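Local coordinates for protein aminotransferase (Paracoccus denitrificans, PDB 4GRX) that probably transfers amino groups between amines and keto acids or aldehydes, as a pyridoxal phosphate-dependent class III omega-aminotransferase, at residues F439-T442 / E443-D447. Residues are numbered along the deposited sequence; the frame is centred on the assembly and turned at random.
Sequences FILT and EAQMD
Thr442 is the N-cap of helix 443-463, the last helix of the chain, and Gln445, three residues on, answers it to complete a capping box. Starting into the helix, Glu443 points away from the preceding loop at its CB, and its side chain touches Leu364 of helix 357-375. Ala444 follows, its CB 4.0 Å from Thr442 OG1, at the solvent-facing side of the turn.

Gln445 does most of the work. Gln445 N reaches Thr442 OG1 at 3.3 Å, a long but nearly straight bond (166°); chi1 of 73° places that hydroxyl between the threonine's own N and carbonyl carbon, facing the first turn. In return the Gln445 side chain turns back and passes slantwise across Thr442, its CG and CD close to the hydroxyl, and Gln445 OE1 accepts a hydrogen bond from Thr442 N at 3.0 Å, the donor standing above the amide plane, about 50° out of it. The aliphatic part of the same side chain serves as well: Gln445 CB lies 3.5 Å from Leu441 CD1, the two side chains passing in opposite directions. Shortening Gln445 to an alanine is likely to leave Thr442 N without this acceptor and to strip the cover from Thr442 OG1.

One residue later Met446 N donates to Thr442 O at 2.9 Å, the first bond of the regular helical pattern, while Met446 CB packs 3.8 Å from Leu441 CD2. Beyond it, Asp447 pairs with Arg367 of helix 357-375. The two reciprocal bonds thus give partners to Gln445 N and Thr442 N, backbone N-H groups at the helix start, while Leu441 packs on the first turn.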
# COMPACT_ATOMS: atom_id res chain seq x y z
N PHE A 439 0.67 4.80 24.38
CA PHE A 439 1.69 5.30 25.30
C PHE A 439 1.13 6.32 26.30
O PHE A 439 1.62 6.41 27.42
CB PHE A 439 2.87 5.88 24.51
CG PHE A 439 3.56 4.90 23.57
CD1 PHE A 439 4.46 5.37 22.62
CD2 PHE A 439 3.31 3.52 23.63
CE1 PHE A 439 5.10 4.48 21.76
CE2 PHE A 439 3.95 2.64 22.77
CZ PHE A 439 4.85 3.12 21.83
N ILE A 440 0.12 7.08 25.91
CA ILE A 440 -0.50 8.10 26.79
C ILE A 440 -1.27 7.53 28.01
O ILE A 440 -1.96 8.28 28.72
CB ILE A 440 -1.44 9.05 26.01
CG1 ILE A 440 -2.62 8.27 25.40
CG2 ILE A 440 -0.67 9.78 24.92
CD1 ILE A 440 -3.88 9.09 25.27
N LEU A 441 -1.13 6.23 28.23
CA LEU A 441 -1.89 5.50 29.24
C LEU A 441 -1.46 5.83 30.67
O LEU A 441 -0.27 5.73 31.00
CB LEU A 441 -1.77 3.99 29.02
CG LEU A 441 -2.77 3.14 29.79
CD1 LEU A 441 -4.09 3.04 29.01
CD2 LEU A 441 -2.20 1.76 30.06
N THR A 442 -2.45 6.19 31.50
CA THR A 442 -2.23 6.58 32.90
C THR A 442 -2.35 5.38 33.84
O THR A 442 -3.04 4.41 33.51
CB THR A 442 -3.23 7.68 33.36
OG1 THR A 442 -4.54 7.12 33.54
CG2 THR A 442 -3.29 8.87 32.38
N GLU A 443 -1.71 5.44 35.00
CA GLU A 443 -1.74 4.34 35.97
C GLU A 443 -3.16 3.87 36.28
O GLU A 443 -3.39 2.68 36.51
CB GLU A 443 -1.02 4.72 37.27
CG GLU A 443 0.43 5.13 37.05
CD GLU A 443 1.14 5.56 38.32
OE1 GLU A 443 0.60 5.31 39.42
OE2 GLU A 443 2.24 6.15 38.22
N ALA A 444 -4.11 4.81 36.27
CA ALA A 444 -5.51 4.51 36.57
C ALA A 444 -6.14 3.74 35.41
O ALA A 444 -6.86 2.75 35.62
CB ALA A 444 -6.29 5.79 36.85
N GLN A 445 -5.86 4.18 34.20
CA GLN A 445 -6.29 3.47 33.00
C GLN A 445 -5.69 2.05 32.92
O GLN A 445 -6.36 1.11 32.48
CB GLN A 445 -5.94 4.31 31.76
CG GLN A 445 -6.76 5.60 31.69
CD GLN A 445 -6.20 6.67 30.77
OE1 GLN A 445 -5.14 6.51 30.13
NE2 GLN A 445 -6.92 7.78 30.68
N MET A 446 -4.44 1.90 33.36
CA MET A 446 -3.80 0.59 33.35
C MET A 446 -4.51 -0.37 34.30
O MET A 446 -4.70 -1.56 33.99
CB MET A 446 -2.31 0.69 33.66
CG MET A 446 -1.58 -0.64 33.57
SD MET A 446 0.14 -0.55 34.06
CE MET A 446 0.89 0.15 32.59
N ASP A 447 -4.90 0.16 35.46
CA ASP A 447 -5.73 -0.58 36.41
C ASP A 447 -7.09 -0.93 35.83
O ASP A 447 -7.60 -2.03 36.06
CB ASP A 447 -5.89 0.22 37.70
CG ASP A 447 -4.63 0.26 38.51
OD1 ASP A 447 -4.65 0.86 39.61
OD2 ASP A 447 -3.61 -0.31 38.05